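Local coordinates for protein 6-phospho-beta-d glycosidase (Streptococcus pyogenes, PDB 5FOO) that probably hydrolyses 6-phospho-beta-glucosides as a family 1 glycoside hydrolase, and holds 6-phosphocyclophellitol in its ligand pocket, at residues D49-A54 / N426-R431; D32-Y35 / L41-D44. The protein carries 1 engineered substitution. All blocks are in the same frame, centred on the assembly; numbering follows the deposited sequence.

Interaction 1: residues D49-A54 / N426-R431; sequences DTASDA and NAYKNR
Tyr428 reaches Ser52 with the end of its ring: the model puts its OH 2.8 Å from Ser52 OG, as the donor, but the phenol oxygen is pressed too close to the backbone of Ala51, so the exact geometry of this bond is doubtful. Ser52 OG sits at the ring edge, near its plane, and is also 3.6 Å from Tyr428 CE1. The serine hydroxyl in turn donates to the backbone carbonyl Asp420 O, which leaves its oxygen to receive the tyrosine's proton. The tyrosine's CG stands anti to its own carbonyl carbon (chi1 -73°), which sends the ring out from its loop toward Ser52.

Arg431 curls back so that one face of its guanidinium lies over Tyr428 CD1. Its NE gives a 3.0 Å bond to Tyr428 O, in the carbonyl plane and on a lone pair, moderately bent with an N-H...O angle of 147°. Arg431 NH1 pairs with Asp420 OD2, so Asp420 is bonded to both sides of the contact. Each loop is shaped by a type II' turn, closed by Asp53 N to Thr50 O at 3.0 Å and by Lys429 N to Asn426 O at 2.8 Å. The arrangement belongs to the beta-to-alpha loops at the C-terminal end of the strands of a (beta/alpha)8 barrel, where family 1 enzymes carry their active site: the connection between the first two barrel strands here meets the loop following the last, strand 410-416.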
ATOM      1  N   ASP A  49     -19.032  -1.897  -6.253  1.00 29.49           N
ATOM      2  CA  ASP A  49     -19.534  -2.576  -7.458  1.00 31.06           C
ATOM      3  C   ASP A  49     -19.097  -1.934  -8.787  1.00 32.94           C
ATOM      4  O   ASP A  49     -18.910  -2.641  -9.801  1.00 27.97           O
ATOM      5  CB  ASP A  49     -21.057  -2.699  -7.476  1.00 34.69           C
ATOM      6  CG  ASP A  49     -21.594  -3.536  -6.320  1.00 36.40           C
ATOM      7  OD1 ASP A  49     -21.184  -4.708  -6.203  1.00 33.81           O
ATOM      8  OD2 ASP A  49     -22.391  -3.007  -5.537  1.00 32.45           O
ATOM      9  N   THR A  50     -18.957  -0.613  -8.770  1.00 28.21           N
ATOM     10  CA  THR A  50     -18.518   0.082  -9.944  1.00 28.31           C
ATOM     11  C   THR A  50     -17.188   0.772  -9.717  1.00 28.10           C
ATOM     12  O   THR A  50     -16.387   0.769 -10.641  1.00 26.46           O
ATOM     13  CB  THR A  50     -19.615   1.068 -10.417  1.00 29.07           C
ATOM     14  OG1 THR A  50     -20.687   0.267 -10.918  1.00 29.56           O
ATOM     15  CG2 THR A  50     -19.157   1.964 -11.553  1.00 28.69           C
ATOM     16  N   ALA A  51     -16.961   1.305  -8.503  1.00 23.33           N
ATOM     17  CA  ALA A  51     -15.796   2.036  -8.124  1.00 24.71           C
ATOM     18  C   ALA A  51     -15.461   3.094  -9.186  1.00 29.53           C
ATOM     19  O   ALA A  51     -16.340   3.874  -9.534  1.00 27.05           O
ATOM     20  CB  ALA A  51     -14.638   1.062  -7.856  1.00 24.97           C
ATOM     21  N   SER A  52     -14.244   3.115  -9.767  1.00 27.11           N
ATOM     22  CA  SER A  52     -13.972   4.113 -10.771  1.00 29.97           C
ATOM     23  C   SER A  52     -13.971   3.512 -12.186  1.00 28.61           C
ATOM     24  O   SER A  52     -13.388   4.083 -13.045  1.00 29.08           O
ATOM     25  CB  SER A  52     -12.680   4.895 -10.451  1.00 29.68           C
ATOM     26  OG  SER A  52     -12.960   5.870  -9.432  1.00 32.12           O
ATOM     27  N   ASP A  53     -14.629   2.378 -12.393  1.00 26.80           N
ATOM     28  CA  ASP A  53     -14.938   1.862 -13.725  1.00 27.94           C
ATOM     29  C   ASP A  53     -13.668   1.540 -14.570  1.00 29.43           C
ATOM     30  O   ASP A  53     -13.705   1.551 -15.819  1.00 26.75           O
ATOM     31  CB  ASP A  53     -15.874   2.850 -14.488  1.00 29.71           C
ATOM     32  CG  ASP A  53     -16.507   2.241 -15.745  1.00 33.03           C
ATOM     33  OD1 ASP A  53     -16.790   0.996 -15.664  1.00 31.79           O
ATOM     34  OD2 ASP A  53     -16.710   3.016 -16.787  1.00 34.16           O
ATOM     35  N   ALA A  54     -12.567   1.233 -13.894  1.00 29.58           N
ATOM     36  CA  ALA A  54     -11.349   0.825 -14.604  1.00 29.84           C
ATOM     37  C   ALA A  54     -11.519  -0.500 -15.377  1.00 27.81           C
ATOM     38  O   ALA A  54     -10.819  -0.725 -16.387  1.00 27.27           O
ATOM     39  CB  ALA A  54     -10.163   0.767 -13.664  1.00 28.37           C
ATOM     40  N   ASN A 426     -14.406   4.961   3.675  1.00 28.05           N
ATOM     41  CA  ASN A 426     -14.682   6.328   3.243  1.00 29.66           C
ATOM     42  C   ASN A 426     -15.097   6.538   1.821  1.00 29.14           C
ATOM     43  O   ASN A 426     -15.387   7.702   1.403  1.00 31.30           O
ATOM     44  CB  ASN A 426     -13.485   7.200   3.566  1.00 32.93           C
ATOM     45  CG  ASN A 426     -13.145   7.130   5.013  1.00 35.03           C
ATOM     46  OD1 ASN A 426     -12.153   6.569   5.406  1.00 37.86           O
ATOM     47  ND2 ASN A 426     -14.025   7.619   5.813  1.00 33.32           N
ATOM     48  N   ALA A 427     -15.108   5.451   1.042  1.00 31.20           N
ATOM     49  CA  ALA A 427     -15.582   5.527  -0.339  1.00 31.08           C
ATOM     50  C   ALA A 427     -15.025   6.791  -0.988  1.00 28.96           C
ATOM     51  O   ALA A 427     -13.838   6.949  -0.964  1.00 32.98           O
ATOM     52  CB  ALA A 427     -17.111   5.460  -0.382  1.00 30.65           C
ATOM     53  N   TYR A 428     -15.861   7.706  -1.485  1.00 26.33           N
ATOM     54  CA  TYR A 428     -15.435   8.905  -2.201  1.00 25.51           C
ATOM     55  C   TYR A 428     -15.602  10.156  -1.371  1.00 27.15           C
ATOM     56  O   TYR A 428     -15.668  11.245  -1.904  1.00 30.48           O
ATOM     57  CB  TYR A 428     -16.257   9.023  -3.533  1.00 29.02           C
ATOM     58  CG  TYR A 428     -15.820   8.000  -4.588  1.00 29.32           C
ATOM     59  CD1 TYR A 428     -14.765   8.261  -5.470  1.00 33.89           C
ATOM     60  CD2 TYR A 428     -16.463   6.770  -4.689  1.00 33.16           C
ATOM     61  CE1 TYR A 428     -14.344   7.299  -6.407  1.00 33.26           C
ATOM     62  CE2 TYR A 428     -16.077   5.802  -5.616  1.00 31.12           C
ATOM     63  CZ  TYR A 428     -15.021   6.054  -6.462  1.00 34.28           C
ATOM     64  OH  TYR A 428     -14.697   5.056  -7.352  1.00 36.13           O
ATOM     65  N   LYS A 429     -15.753  10.018  -0.055  1.00 30.55           N
ATOM     66  CA  LYS A 429     -15.760  11.200   0.801  1.00 31.21           C
ATOM     67  C   LYS A 429     -14.573  12.140   0.521  1.00 30.13           C
ATOM     68  O   LYS A 429     -14.748  13.335   0.308  1.00 30.72           O
ATOM     69  CB  LYS A 429     -15.688  10.751   2.252  1.00 31.60           C
ATOM     70  CG  LYS A 429     -15.814  11.886   3.241  1.00 31.82           C
ATOM     71  CD  LYS A 429     -15.664  11.332   4.654  1.00 33.01           C
ATOM     72  CE  LYS A 429     -15.808  12.529   5.601  1.00 36.88           C
ATOM     73  NZ  LYS A 429     -15.765  12.061   6.979  1.00 38.72           N
ATOM     74  N   ASN A 430     -13.373  11.591   0.556  1.00 25.47           N
ATOM     75  CA  ASN A 430     -12.186  12.381   0.327  1.00 28.77           C
ATOM     76  C   ASN A 430     -11.526  11.948  -0.991  1.00 29.14           C
ATOM     77  O   ASN A 430     -11.339  10.758  -1.213  1.00 30.36           O
ATOM     78  CB  ASN A 430     -11.191  12.211   1.455  1.00 31.42           C
ATOM     79  CG  ASN A 430     -11.799  12.459   2.832  1.00 31.19           C
ATOM     80  OD1 ASN A 430     -11.915  11.527   3.658  1.00 31.07           O
ATOM     81  ND2 ASN A 430     -12.135  13.682   3.097  1.00 27.12           N
ATOM     82  N   ARG A 431     -11.255  12.944  -1.845  1.00 27.63           N
ATOM     83  CA  ARG A 431     -10.711  12.772  -3.203  1.00 30.83           C
ATOM     84  C   ARG A 431      -9.222  13.015  -3.130  1.00 28.44           C
ATOM     85  O   ARG A 431      -8.810  13.976  -2.521  1.00 28.73           O
ATOM     86  CB  ARG A 431     -11.386  13.742  -4.171  1.00 29.30           C
ATOM     87  CG  ARG A 431     -12.935  13.746  -4.146  1.00 30.29           C
ATOM     88  CD  ARG A 431     -13.434  12.365  -4.487  1.00 29.70           C
ATOM     89  NE  ARG A 431     -14.879  12.256  -4.663  1.00 27.93           N
ATOM     90  CZ  ARG A 431     -15.510  12.270  -5.818  1.00 28.39           C
ATOM     91  NH1 ARG A 431     -14.867  12.430  -6.984  1.00 29.47           N
ATOM     92  NH2 ARG A 431     -16.820  12.141  -5.811  1.00 27.84           N
TER

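Interaction 2: residues D32-Y35 / L41-D44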
ATOM      1  N   ASP A  32     -15.841  -6.355  -0.708  1.00 28.66           N
ATOM      2  CA  ASP A  32     -17.028  -6.575  -1.472  1.00 29.84           C
ATOM      3  C   ASP A  32     -18.080  -7.206  -0.552  1.00 31.26           C
ATOM      4  O   ASP A  32     -19.260  -6.822  -0.608  1.00 30.82           O
ATOM      5  CB  ASP A  32     -16.833  -7.549  -2.635  1.00 30.10           C
ATOM      6  CG  ASP A  32     -15.714  -7.160  -3.585  1.00 30.66           C
ATOM      7  OD1 ASP A  32     -15.573  -5.961  -3.889  1.00 31.82           O
ATOM      8  OD2 ASP A  32     -15.009  -8.088  -4.062  1.00 31.35           O
ATOM      9  N   TYR A  33     -17.658  -8.198   0.233  1.00 29.27           N
ATOM     10  CA  TYR A  33     -18.554  -8.907   1.136  1.00 33.41           C
ATOM     11  C   TYR A  33     -19.141  -8.009   2.222  1.00 33.85           C
ATOM     12  O   TYR A  33     -20.388  -8.014   2.497  1.00 29.69           O
ATOM     13  CB  TYR A  33     -17.849 -10.066   1.823  1.00 32.89           C
ATOM     14  CG  TYR A  33     -18.748 -10.776   2.799  1.00 30.74           C
ATOM     15  CD1 TYR A  33     -19.773 -11.601   2.330  1.00 32.63           C
ATOM     16  CD2 TYR A  33     -18.540 -10.676   4.185  1.00 31.06           C
ATOM     17  CE1 TYR A  33     -20.598 -12.281   3.217  1.00 33.14           C
ATOM     18  CE2 TYR A  33     -19.347 -11.360   5.087  1.00 33.55           C
ATOM     19  CZ  TYR A  33     -20.387 -12.144   4.582  1.00 33.86           C
ATOM     20  OH  TYR A  33     -21.184 -12.822   5.417  1.00 39.96           O
ATOM     21  N   TRP A  34     -18.224  -7.269   2.833  1.00 30.35           N
ATOM     22  CA  TRP A  34     -18.556  -6.294   3.832  1.00 30.36           C
ATOM     23  C   TRP A  34     -19.569  -5.255   3.376  1.00 32.21           C
ATOM     24  O   TRP A  34     -20.513  -4.928   4.118  1.00 35.98           O
ATOM     25  CB  TRP A  34     -17.300  -5.589   4.368  1.00 31.11           C
ATOM     26  CG  TRP A  34     -17.399  -5.128   5.847  1.00 32.85           C
ATOM     27  CD1 TRP A  34     -18.392  -5.404   6.757  1.00 32.90           C
ATOM     28  CD2 TRP A  34     -16.442  -4.334   6.536  1.00 30.57           C
ATOM     29  NE1 TRP A  34     -18.097  -4.812   7.965  1.00 33.32           N
ATOM     30  CE2 TRP A  34     -16.913  -4.142   7.845  1.00 31.14           C
ATOM     31  CE3 TRP A  34     -15.243  -3.713   6.148  1.00 32.30           C
ATOM     32  CZ2 TRP A  34     -16.208  -3.409   8.785  1.00 32.83           C
ATOM     33  CZ3 TRP A  34     -14.524  -2.991   7.099  1.00 29.59           C
ATOM     34  CH2 TRP A  34     -14.999  -2.854   8.389  1.00 32.65           C
ATOM     35  N   TYR A  35     -19.367  -4.693   2.190  1.00 31.66           N
ATOM     36  CA  TYR A  35     -20.344  -3.806   1.633  1.00 28.52           C
ATOM     37  C   TYR A  35     -21.702  -4.498   1.396  1.00 30.63           C
ATOM     38  O   TYR A  35     -22.751  -3.868   1.603  1.00 33.55           O
ATOM     39  CB  TYR A  35     -19.841  -3.089   0.381  1.00 29.14           C
ATOM     40  CG  TYR A  35     -20.883  -2.171  -0.195  1.00 26.13           C
ATOM     41  CD1 TYR A  35     -21.061  -0.896   0.332  1.00 29.22           C
ATOM     42  CD2 TYR A  35     -21.739  -2.611  -1.190  1.00 26.89           C
ATOM     43  CE1 TYR A  35     -22.054  -0.048  -0.149  1.00 29.58           C
ATOM     44  CE2 TYR A  35     -22.755  -1.800  -1.688  1.00 29.31           C
ATOM     45  CZ  TYR A  35     -22.914  -0.529  -1.160  1.00 31.24           C
ATOM     46  OH  TYR A  35     -23.874   0.289  -1.655  1.00 29.89           O
ATOM     47  N   LEU A  41     -22.163   1.383   6.673  1.00 37.64           N
ATOM     48  CA  LEU A  41     -20.813   1.699   7.128  1.00 34.22           C
ATOM     49  C   LEU A  41     -20.001   2.464   6.097  1.00 32.23           C
ATOM     50  O   LEU A  41     -18.900   2.914   6.428  1.00 33.99           O
ATOM     51  CB  LEU A  41     -20.062   0.462   7.555  1.00 35.95           C
ATOM     52  CG  LEU A  41     -20.657  -0.481   8.601  1.00 38.06           C
ATOM     53  CD1 LEU A  41     -19.715  -1.661   8.724  1.00 36.81           C
ATOM     54  CD2 LEU A  41     -20.903   0.188   9.953  1.00 42.44           C
ATOM     55  N   PHE A  42     -20.529   2.650   4.881  1.00 30.38           N
ATOM     56  CA  PHE A  42     -19.768   3.216   3.783  1.00 31.39           C
ATOM     57  C   PHE A  42     -20.308   4.546   3.433  1.00 30.48           C
ATOM     58  O   PHE A  42     -21.479   4.683   3.140  1.00 32.40           O
ATOM     59  CB  PHE A  42     -19.777   2.249   2.555  1.00 28.88           C
ATOM     60  CG  PHE A  42     -19.033   0.973   2.789  1.00 29.38           C
ATOM     61  CD1 PHE A  42     -19.605  -0.082   3.541  1.00 31.30           C
ATOM     62  CD2 PHE A  42     -17.737   0.820   2.322  1.00 29.41           C
ATOM     63  CE1 PHE A  42     -18.880  -1.256   3.829  1.00 30.49           C
ATOM     64  CE2 PHE A  42     -17.017  -0.379   2.558  1.00 32.99           C
ATOM     65  CZ  PHE A  42     -17.575  -1.426   3.312  1.00 32.29           C
ATOM     66  N   TYR A  43     -19.436   5.545   3.397  1.00 32.68           N
ATOM     67  CA  TYR A  43     -19.853   6.905   3.035  1.00 30.33           C
ATOM     68  C   TYR A  43     -20.729   7.059   1.776  1.00 34.44           C
ATOM     69  O   TYR A  43     -20.383   6.615   0.683  1.00 30.42           O
ATOM     70  CB  TYR A  43     -18.625   7.800   2.943  1.00 33.54           C
ATOM     71  CG  TYR A  43     -18.939   9.257   3.047  1.00 34.13           C
ATOM     72  CD1 TYR A  43     -19.146   9.869   4.283  1.00 36.16           C
ATOM     73  CD2 TYR A  43     -19.046  10.013   1.910  1.00 35.98           C
ATOM     74  CE1 TYR A  43     -19.445  11.235   4.352  1.00 37.18           C
ATOM     75  CE2 TYR A  43     -19.351  11.337   1.945  1.00 35.88           C
ATOM     76  CZ  TYR A  43     -19.574  11.947   3.154  1.00 39.97           C
ATOM     77  OH  TYR A  43     -19.861  13.281   3.073  1.00 40.66           O
ATOM     78  N   ASP A  44     -21.865   7.764   1.935  1.00 33.80           N
ATOM     79  CA  ASP A  44     -22.914   7.927   0.922  1.00 32.62           C
ATOM     80  C   ASP A  44     -23.428   6.609   0.361  1.00 30.91           C
ATOM     81  O   ASP A  44     -23.981   6.614  -0.726  1.00 36.11           O
ATOM     82  CB  ASP A  44     -22.512   8.865  -0.236  1.00 34.70           C
ATOM     83  CG  ASP A  44     -22.372  10.305   0.201  1.00 41.09           C
ATOM     84  OD1 ASP A  44     -22.866  10.668   1.255  1.00 44.67           O
ATOM     85  OD2 ASP A  44     -21.758  11.116  -0.498  1.00 44.09           O
TER
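Helix 30-37 and the loop that follows it belong to the long excursion between the first and second strands of the barrel, and here the chain doubles back so that Phe42 rests against the helix it has just left. The central pair is a T-shaped stack. Tyr35 turns its ring edge to one face of Phe42, with centroids 5.3 Å apart and planes at 78°. Tyr35 CD1 does the touching, 3.6 Å from Phe42 CD1 and offset toward the rim of that ring. The same face also receives Tyr35 CB in a CH-pi contact, 4.2 Å from the Phe42 centroid. With CG anti to the backbone N (chi1 180°), the tyrosine ring brings its CD1 edge over the Phe42 face while its OH reaches on to bond with Tyr45 O.

On the Trp34 side, Phe42 CZ comes within 4.3 Å of Trp34 CB. Leu41 supplies one methyl, CD1, which lies 3.6 Å from Trp34 NE1; the two side chains cross at about a right angle. The indole N-H has a weak bond to Glu38 OE2. Beyond the pair, Tyr180 meets both Trp34 and Tyr33 edge-to-face, Phe42 also packs on Leu425 in the loop after strand 410-416, and Tyr33 packs on Ile124 and Gln128 of helix 124-130.

How the interactions relate
The two contacts follow one another in sequence, interaction 2 first, and their centres are 11 Å apart. Both use the connection between helices 30-37 and 54-67; the loop after strand 410-416 supplies half of interaction 1 and packs on interaction 2 through Leu425. Tyr43 lies where they join: its CD2 is 3.5 Å from Lys429 CB, and its backbone O is 3.6 Å from Ala427 CB. A looser touch runs from Asp49 OD2 to Tyr35 CE2. Neither contact provides a residue of the ligand pocket, and both lie a shell or more outside it. From the side chain of Tyr428 to the bound 6-phosphocyclophellitol is about 9 Å, and from that of Phe42 about 11 Å, so neither touches the ligand, while pocket residues Ser423 and Trp424 closely precede segment 426-431.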